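Local coordinates for cellulose biosynthesis protein BcsG (Salmonella typhimurium LT2, PDB 5OLT) that is required for cellulose biosynthesis, the fragment here being the zinc-binding extramembrane domain of a membrane protein related to the alkaline phosphatase family, at residues His87-Ser100 / Ile284-Phe298. Residues are numbered along the deposited sequence; the frame is centred on the assembly and turned at random.
Sequences HFDILFKHFNSGTS and IPSPSITNVPAGVKF
The Phe88 ring lies flat against Gly295, whose CA sits 4.0 Å from the ring centroid in a CH-pi contact over one face; the bare glycine backbone lets the ring come this near. Here strand 90-92 runs antiparallel to strand 291-298. The N atoms of Asp89 and Ile90 both donate to Val296 O, a classic beta bulge, and Val296 N returns a bond to Ile90 O.

At this end Asp89 OD2 takes a straight bond from Phe298 N (2.8 Å), the N-H coming in well out of the carboxylate plane, while the carboxylate lies nearly coplanar with the Phe298 ring (12°) and OD2 touches the ring edge at CD2.

Beyond Phe92, whose N binds Ala294 O, the strand kinks, and a water bridges Phe95 N and Val292 O. Phe95 swings its ring away from its own N (chi1 -170°), which lays one face over Ala294 CB, 4.0 Å from the centroid, and its CD1 meets Val292 CG2 at 3.6 Å. Tyr318 packs edge-to-face with the same ring. Backbone bonds resume with Val292 N to Phe95 O and Ser97 N to Thr290 O.

Further on, the Asn96 and Thr290 side chains run alongside each other, and Thr290 OG1 donates to Asn96 OD1 (2.7 Å); a second water also donates to this oxygen, and Asn96 ND2 reaches Ser355. Ser100 CB then packs on Ile289 CG2 at 3.6 Å, with zinc about 8 Å from the serine side chain. Two donors thus grip Val296 O at the bulge and two more Asn96 OD1 past the kink, while the Asp89 carboxylate serves the Phe298 N-H.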
ATOM      1  N   HIS A  87      -8.870  14.895  -1.313  1.00 15.15           N
ATOM      2  CA  HIS A  87      -7.761  15.549  -1.942  0.70 15.94           C
ATOM      3  C   HIS A  87      -6.961  14.665  -2.881  1.00 16.48           C
ATOM      4  O   HIS A  87      -6.220  15.150  -3.708  1.00 19.16           O
ATOM      5  CB  HIS A  87      -6.938  16.272  -0.873  0.70 17.41           C
ATOM      6  CG  HIS A  87      -7.705  17.386  -0.213  0.70 17.58           C
ATOM      7  ND1 HIS A  87      -7.361  17.913   1.010  0.70 19.58           N
ATOM      8  CD2 HIS A  87      -8.838  18.032  -0.585  0.70 19.83           C
ATOM      9  CE1 HIS A  87      -8.214  18.861   1.345  0.70 20.80           C
ATOM     10  NE2 HIS A  87      -9.136  18.935   0.408  0.70 21.40           N
ATOM     11  N   PHE A  88      -7.207  13.373  -2.839  1.00 12.47           N
ATOM     12  CA  PHE A  88      -6.501  12.460  -3.757  1.00 11.77           C
ATOM     13  C   PHE A  88      -6.973  12.590  -5.194  1.00 11.53           C
ATOM     14  O   PHE A  88      -8.076  13.054  -5.455  1.00 14.04           O
ATOM     15  CB  PHE A  88      -6.719  11.003  -3.297  1.00 11.65           C
ATOM     16  CG  PHE A  88      -5.971  10.658  -2.038  1.00 12.00           C
ATOM     17  CD1 PHE A  88      -4.598  10.429  -2.075  1.00 12.30           C
ATOM     18  CD2 PHE A  88      -6.644  10.606  -0.833  1.00 13.07           C
ATOM     19  CE1 PHE A  88      -3.913  10.128  -0.903  1.00 13.28           C
ATOM     20  CE2 PHE A  88      -5.970  10.329   0.366  1.00 12.48           C
ATOM     21  CZ  PHE A  88      -4.604  10.092   0.327  1.00 12.77           C
ATOM     22  N   ASP A  89      -6.135  12.168  -6.119  1.00 10.68           N
ATOM     23  CA  ASP A  89      -6.545  12.047  -7.505  1.00 10.70           C
ATOM     24  C   ASP A  89      -7.188  10.710  -7.768  1.00 11.25           C
ATOM     25  O   ASP A  89      -8.099  10.619  -8.568  1.00 11.56           O
ATOM     26  CB  ASP A  89      -5.364  12.217  -8.452  1.00 11.80           C
ATOM     27  CG  ASP A  89      -4.758  13.591  -8.409  1.00 12.29           C
ATOM     28  OD1 ASP A  89      -5.468  14.582  -8.054  1.00 14.69           O
ATOM     29  OD2 ASP A  89      -3.566  13.696  -8.781  1.00 12.68           O
ATOM     30  N   ILE A  90      -6.721   9.662  -7.087  1.00 10.84           N
ATOM     31  CA  ILE A  90      -7.172   8.286  -7.266  1.00 10.71           C
ATOM     32  C   ILE A  90      -7.366   7.707  -5.874  1.00 10.08           C
ATOM     33  O   ILE A  90      -6.462   7.846  -5.027  1.00 11.19           O
ATOM     34  CB  ILE A  90      -6.113   7.475  -8.036  1.00 10.67           C
ATOM     35  CG1 ILE A  90      -5.845   8.061  -9.422  1.00 11.40           C
ATOM     36  CG2 ILE A  90      -6.535   5.997  -8.099  1.00 13.20           C
ATOM     37  CD1 ILE A  90      -4.584   7.494 -10.075  1.00 12.63           C
ATOM     38  N   LEU A  91      -8.481   7.051  -5.627  1.00  9.55           N
ATOM     39  CA  LEU A  91      -8.738   6.481  -4.298  1.00  9.60           C
ATOM     40  C   LEU A  91      -9.275   5.073  -4.467  1.00 10.64           C
ATOM     41  O   LEU A  91     -10.309   4.869  -5.135  1.00 10.63           O
ATOM     42  CB  LEU A  91      -9.730   7.396  -3.548  1.00 11.98           C
ATOM     43  CG  LEU A  91     -10.088   7.032  -2.113  1.00 12.60           C
ATOM     44  CD1 LEU A  91      -8.844   7.012  -1.228  1.00 14.65           C
ATOM     45  CD2 LEU A  91     -11.107   8.040  -1.584  1.00 14.71           C
ATOM     46  N   PHE A  92      -8.583   4.108  -3.863  1.00 10.75           N
ATOM     47  CA  PHE A  92      -9.054   2.718  -3.923  1.00 10.39           C
ATOM     48  C   PHE A  92     -10.043   2.417  -2.809  1.00 10.65           C
ATOM     49  O   PHE A  92      -9.788   2.734  -1.633  1.00 12.35           O
ATOM     50  CB  PHE A  92      -7.848   1.777  -3.758  1.00 10.39           C
ATOM     51  CG  PHE A  92      -6.908   1.766  -4.936  1.00 10.81           C
ATOM     52  CD1 PHE A  92      -5.884   2.718  -5.053  1.00 11.06           C
ATOM     53  CD2 PHE A  92      -6.992   0.766  -5.894  1.00 10.95           C
ATOM     54  CE1 PHE A  92      -4.998   2.701  -6.125  1.00 12.74           C
ATOM     55  CE2 PHE A  92      -6.101   0.728  -6.975  1.00 11.39           C
ATOM     56  CZ  PHE A  92      -5.085   1.694  -7.100  1.00 12.36           C
ATOM     57  N   LYS A  93     -11.144   1.758  -3.167  1.00 11.12           N
ATOM     58  CA  LYS A  93     -12.202   1.384  -2.239  1.00 10.56           C
ATOM     59  C   LYS A  93     -12.179  -0.081  -1.818  1.00 11.03           C
ATOM     60  O   LYS A  93     -12.758  -0.439  -0.832  1.00 11.76           O
ATOM     61  CB  LYS A  93     -13.576   1.769  -2.815  1.00 12.41           C
ATOM     62  CG  LYS A  93     -13.778   3.267  -3.059  1.00 16.14           C
ATOM     63  CD  LYS A  93     -13.571   4.057  -1.773  1.00 18.49           C
ATOM     64  CE  LYS A  93     -13.820   5.552  -1.957  1.00 24.98           C
ATOM     65  NZ  LYS A  93     -15.258   5.824  -2.212  1.00 30.83           N
ATOM     66  N   HIS A  94     -11.468  -0.911  -2.581  1.00 10.66           N
ATOM     67  CA  HIS A  94     -11.351  -2.335  -2.277  1.00  9.96           C
ATOM     68  C   HIS A  94      -9.907  -2.760  -2.482  1.00  9.64           C
ATOM     69  O   HIS A  94      -9.628  -3.725  -3.217  1.00 11.58           O
ATOM     70  CB  HIS A  94     -12.363  -3.167  -3.103  1.00 11.81           C
ATOM     71  CG  HIS A  94     -13.768  -2.891  -2.701  1.00 14.23           C
ATOM     72  ND1 HIS A  94     -14.290  -3.361  -1.511  1.00 16.52           N
ATOM     73  CD2 HIS A  94     -14.732  -2.139  -3.270  1.00 15.98           C
ATOM     74  CE1 HIS A  94     -15.533  -2.936  -1.385  1.00 20.24           C
ATOM     75  NE2 HIS A  94     -15.815  -2.169  -2.424  1.00 18.98           N
ATOM     76  N   PHE A  95      -8.994  -2.069  -1.793  1.00  9.80           N
ATOM     77  CA  PHE A  95      -7.569  -2.402  -1.804  1.00  8.60           C
ATOM     78  C   PHE A  95      -7.291  -3.326  -0.630  1.00  8.93           C
ATOM     79  O   PHE A  95      -7.582  -2.979   0.509  1.00 11.35           O
ATOM     80  CB  PHE A  95      -6.739  -1.114  -1.649  1.00  9.03           C
ATOM     81  CG  PHE A  95      -5.282  -1.324  -1.882  1.00  8.61           C
ATOM     82  CD1 PHE A  95      -4.447  -1.878  -0.867  1.00  9.34           C
ATOM     83  CD2 PHE A  95      -4.724  -1.015  -3.116  1.00  9.10           C
ATOM     84  CE1 PHE A  95      -3.093  -2.067  -1.101  1.00  9.98           C
ATOM     85  CE2 PHE A  95      -3.369  -1.165  -3.321  1.00  9.63           C
ATOM     86  CZ  PHE A  95      -2.554  -1.706  -2.336  1.00  9.93           C
ATOM     87  N   ASN A  96      -6.733  -4.503  -0.934  1.00  8.38           N
ATOM     88  CA  ASN A  96      -6.454  -5.488   0.112  1.00  8.45           C
ATOM     89  C   ASN A  96      -4.990  -5.474   0.480  1.00  8.92           C
ATOM     90  O   ASN A  96      -4.119  -5.599  -0.366  1.00  9.33           O
ATOM     91  CB  ASN A  96      -6.837  -6.873  -0.400  1.00  9.50           C
ATOM     92  CG  ASN A  96      -6.777  -7.908   0.693  1.00 10.40           C
ATOM     93  OD1 ASN A  96      -7.525  -7.794   1.677  1.00 12.71           O
ATOM     94  ND2 ASN A  96      -5.895  -8.906   0.550  1.00 10.66           N
ATOM     95  N   SER A  97      -4.713  -5.356   1.782  1.00  9.32           N
ATOM     96  CA  SER A  97      -3.314  -5.258   2.223  1.00  9.12           C
ATOM     97  C   SER A  97      -2.585  -6.613   2.275  1.00  9.09           C
ATOM     98  O   SER A  97      -1.361  -6.635   2.387  1.00 10.36           O
ATOM     99  CB  SER A  97      -3.214  -4.601   3.607  1.00  9.92           C
ATOM    100  OG  SER A  97      -3.743  -5.468   4.582  1.00 11.78           O
ATOM    101  N   GLY A  98      -3.324  -7.711   2.177  1.00  9.33           N
ATOM    102  CA  GLY A  98      -2.703  -9.036   2.071  1.00  9.16           C
ATOM    103  C   GLY A  98      -2.244  -9.665   3.373  1.00  9.66           C
ATOM    104  O   GLY A  98      -1.764 -10.797   3.323  1.00  9.85           O
ATOM    105  N   THR A  99      -2.358  -8.942   4.499  1.00  8.85           N
ATOM    106  CA  THR A  99      -1.822  -9.407   5.794  1.00  8.55           C
ATOM    107  C   THR A  99      -2.274  -8.469   6.865  1.00  8.91           C
ATOM    108  O   THR A  99      -2.763  -7.348   6.563  1.00 10.15           O
ATOM    109  CB  THR A  99      -0.274  -9.451   5.738  1.00  9.80           C
ATOM    110  OG1 THR A  99       0.227  -9.952   6.984  1.00 11.36           O
ATOM    111  CG2 THR A  99       0.314  -8.068   5.460  1.00 11.63           C
ATOM    112  N   SER A 100      -2.163  -8.908   8.121  1.00  9.39           N
ATOM    113  CA  SER A 100      -2.502  -8.015   9.219  1.00  9.51           C
ATOM    114  C   SER A 100      -1.318  -7.674  10.118  1.00  8.81           C
ATOM    115  O   SER A 100      -1.549  -7.070  11.180  1.00 10.19           O
ATOM    116  CB  SER A 100      -3.675  -8.532  10.011  1.00 12.19           C
ATOM    117  OG  SER A 100      -3.440  -9.835  10.518  1.00 12.51           O
ATOM    118  N   ILE A 284      -5.774 -12.848  12.955  1.00  9.52           N
ATOM    119  CA  ILE A 284      -6.417 -13.351  11.741  1.00  9.84           C
ATOM    120  C   ILE A 284      -6.649 -12.162  10.817  1.00  9.61           C
ATOM    121  O   ILE A 284      -7.247 -11.168  11.225  1.00 10.58           O
ATOM    122  CB  ILE A 284      -7.730 -14.083  12.055  1.00 10.37           C
ATOM    123  CG1 ILE A 284      -7.475 -15.280  13.026  1.00 12.57           C
ATOM    124  CG2 ILE A 284      -8.411 -14.543  10.773  1.00 11.92           C
ATOM    125  CD1 ILE A 284      -6.528 -16.342  12.474  1.00 15.19           C
ATOM    126  N   PRO A 285      -6.148 -12.230   9.570  1.00  9.05           N
ATOM    127  CA  PRO A 285      -6.234 -11.045   8.671  1.00  9.48           C
ATOM    128  C   PRO A 285      -7.609 -10.976   7.997  1.00  9.34           C
ATOM    129  O   PRO A 285      -7.796 -11.346   6.826  1.00 10.49           O
ATOM    130  CB  PRO A 285      -5.083 -11.277   7.701  1.00  9.61           C
ATOM    131  CG  PRO A 285      -5.033 -12.785   7.582  1.00  9.88           C
ATOM    132  CD  PRO A 285      -5.341 -13.319   8.974  1.00  9.57           C
ATOM    133  N   SER A 286      -8.591 -10.569   8.799  1.00  9.88           N
ATOM    134  CA  SER A 286      -9.968 -10.486   8.342  1.00 10.34           C
ATOM    135  C   SER A 286     -10.166  -9.412   7.280  1.00 10.49           C
ATOM    136  O   SER A 286      -9.352  -8.491   7.173  1.00  9.70           O
ATOM    137  CB  SER A 286     -10.850 -10.167   9.546  1.00 11.44           C
ATOM    138  OG  SER A 286     -10.606  -8.822   9.926  1.00 11.93           O
ATOM    139  N   PRO A 287     -11.288  -9.491   6.537  1.00 10.18           N
ATOM    140  CA  PRO A 287     -11.566  -8.482   5.521  1.00 11.15           C
ATOM    141  C   PRO A 287     -11.613  -7.078   6.120  1.00 10.40           C
ATOM    142  O   PRO A 287     -11.104  -6.139   5.505  1.00 11.75           O
ATOM    143  CB  PRO A 287     -12.929  -8.916   4.982  1.00 11.78           C
ATOM    144  CG  PRO A 287     -12.912 -10.403   5.108  1.00 12.02           C
ATOM    145  CD  PRO A 287     -12.229 -10.633   6.449  1.00 11.92           C
ATOM    146  N   SER A 288     -12.183  -6.934   7.302  0.70  9.83           N
ATOM    147  CA  SER A 288     -12.247  -5.624   7.944  0.70  9.40           C
ATOM    148  C   SER A 288     -10.846  -5.052   8.181  0.70  9.08           C
ATOM    149  O   SER A 288     -10.596  -3.839   7.996  0.70 10.17           O
ATOM    150  CB  SER A 288     -12.994  -5.804   9.256  0.70 11.42           C
ATOM    151  OG  SER A 288     -13.107  -4.613   9.978  0.70 13.42           O
ATOM    152  N   ILE A 289      -9.927  -5.918   8.615  1.00  8.69           N
ATOM    153  CA  ILE A 289      -8.569  -5.469   8.945  1.00  8.73           C
ATOM    154  C   ILE A 289      -7.774  -5.151   7.670  1.00  9.08           C
ATOM    155  O   ILE A 289      -6.928  -4.267   7.669  1.00  9.90           O
ATOM    156  CB  ILE A 289      -7.853  -6.527   9.823  1.00  9.11           C
ATOM    157  CG1 ILE A 289      -8.555  -6.533  11.205  1.00  9.84           C
ATOM    158  CG2 ILE A 289      -6.383  -6.207   9.996  1.00 10.35           C
ATOM    159  CD1 ILE A 289      -8.224  -7.748  12.070  1.00 11.39           C
ATOM    160  N   THR A 290      -8.015  -5.871   6.582  1.00  9.05           N
ATOM    161  CA  THR A 290      -7.138  -5.761   5.423  1.00  9.20           C
ATOM    162  C   THR A 290      -7.693  -4.876   4.289  1.00  8.94           C
ATOM    163  O   THR A 290      -6.939  -4.587   3.368  1.00  9.72           O
ATOM    164  CB  THR A 290      -6.810  -7.142   4.839  1.00  9.19           C
ATOM    165  OG1 THR A 290      -8.048  -7.727   4.375  1.00 10.30           O
ATOM    166  CG2 THR A 290      -6.166  -8.018   5.922  1.00  9.21           C
ATOM    167  N   ASN A 291      -8.944  -4.416   4.371  1.00  8.88           N
ATOM    168  CA  ASN A 291      -9.445  -3.497   3.321  1.00  9.59           C
ATOM    169  C   ASN A 291      -9.052  -2.062   3.727  1.00  9.13           C
ATOM    170  O   ASN A 291      -9.640  -1.499   4.654  1.00  9.50           O
ATOM    171  CB  ASN A 291     -10.946  -3.638   3.207  1.00 10.86           C
ATOM    172  CG  ASN A 291     -11.510  -2.689   2.190  1.00 12.60           C
ATOM    173  OD1 ASN A 291     -10.818  -2.324   1.241  1.00 15.80           O
ATOM    174  ND2 ASN A 291     -12.758  -2.236   2.413  1.00 16.82           N
ATOM    175  N   VAL A 292      -8.016  -1.517   3.071  1.00  9.03           N
ATOM    176  CA  VAL A 292      -7.369  -0.288   3.523  1.00  8.80           C
ATOM    177  C   VAL A 292      -7.506   0.842   2.515  1.00  9.14           C
ATOM    178  O   VAL A 292      -7.574   0.591   1.307  1.00 10.11           O
ATOM    179  CB  VAL A 292      -5.875  -0.543   3.849  1.00  8.66           C
ATOM    180  CG1 VAL A 292      -5.710  -1.592   4.958  1.00  9.81           C
ATOM    181  CG2 VAL A 292      -5.050  -0.954   2.612  1.00 10.07           C
ATOM    182  N   PRO A 293      -7.512   2.103   3.008  1.00  9.59           N
ATOM    183  CA  PRO A 293      -7.636   3.253   2.089  1.00 10.41           C
ATOM    184  C   PRO A 293      -6.340   3.631   1.420  1.00 12.76           C
ATOM    185  O   PRO A 293      -5.518   4.350   1.990  1.00 17.89           O
ATOM    186  CB  PRO A 293      -8.106   4.383   3.025  1.00 11.35           C
ATOM    187  CG  PRO A 293      -7.533   4.037   4.379  1.00 10.89           C
ATOM    188  CD  PRO A 293      -7.665   2.501   4.436  1.00  9.72           C
ATOM    189  N   ALA A 294      -6.160   3.185   0.193  1.00 12.08           N
ATOM    190  CA  ALA A 294      -4.991   3.549  -0.570  1.00 10.84           C
ATOM    191  C   ALA A 294      -5.358   4.649  -1.559  1.00 10.24           C
ATOM    192  O   ALA A 294      -6.439   4.634  -2.173  1.00 11.61           O
ATOM    193  CB  ALA A 294      -4.473   2.323  -1.303  1.00 11.63           C
ATOM    194  N   GLY A 295      -4.464   5.621  -1.708  1.00 10.53           N
ATOM    195  CA  GLY A 295      -4.730   6.763  -2.587  1.00 11.70           C
ATOM    196  C   GLY A 295      -3.480   7.220  -3.282  1.00 10.87           C
ATOM    197  O   GLY A 295      -2.349   6.999  -2.815  1.00 11.15           O
ATOM    198  N   VAL A 296      -3.675   7.923  -4.396  1.00 10.24           N
ATOM    199  CA  VAL A 296      -2.561   8.477  -5.159  1.00  9.58           C
ATOM    200  C   VAL A 296      -2.901   9.920  -5.460  1.00 10.39           C
ATOM    201  O   VAL A 296      -4.046  10.229  -5.795  1.00 10.39           O
ATOM    202  CB  VAL A 296      -2.356   7.701  -6.483  1.00 11.37           C
ATOM    203  CG1 VAL A 296      -1.156   8.242  -7.267  1.00 13.39           C
ATOM    204  CG2 VAL A 296      -2.158   6.200  -6.213  1.00 12.58           C
ATOM    205  N   LYS A 297      -1.912  10.782  -5.316  0.70 10.32           N
ATOM    206  CA  LYS A 297      -2.072  12.197  -5.689  0.70 10.93           C
ATOM    207  C   LYS A 297      -0.839  12.631  -6.453  0.70 11.30           C
ATOM    208  O   LYS A 297       0.289  12.332  -6.053  0.70 10.74           O
ATOM    209  CB  LYS A 297      -2.216  13.082  -4.438  0.70 12.68           C
ATOM    210  CG  LYS A 297      -2.643  14.523  -4.716  0.70 14.20           C
ATOM    211  CD  LYS A 297      -3.046  15.236  -3.422  0.70 14.50           C
ATOM    212  CE  LYS A 297      -3.320  16.719  -3.676  0.70 16.85           C
ATOM    213  NZ  LYS A 297      -4.415  16.982  -4.643  0.70 17.35           N
ATOM    214  N   PHE A 298      -1.053  13.344  -7.552  1.00 11.18           N
ATOM    215  CA  PHE A 298       0.063  13.930  -8.316  1.00 12.11           C
ATOM    216  C   PHE A 298       0.144  15.435  -8.080  1.00 13.25           C
ATOM    217  O   PHE A 298      -0.896  16.132  -8.035  1.00 18.01           O
ATOM    218  CB  PHE A 298      -0.120  13.675  -9.807  1.00 12.67           C
ATOM    219  CG  PHE A 298      -0.113  12.213 -10.190  1.00 11.89           C
ATOM    220  CD1 PHE A 298       1.097  11.568 -10.517  1.00 14.12           C
ATOM    221  CD2 PHE A 298      -1.308  11.484 -10.254  1.00 13.33           C
ATOM    222  CE1 PHE A 298       1.094  10.218 -10.887  1.00 13.71           C
ATOM    223  CE2 PHE A 298      -1.308  10.146 -10.602  1.00 13.90           C
ATOM    224  CZ  PHE A 298      -0.101   9.512 -10.943  1.00 13.34           C
TER
HETATM  225  O   HOH W   1      -9.741  -0.074  -0.065  1.00 15.09           O
HETATM  226  O   HOH W   2     -10.166  -6.873   2.318  1.00 26.49           O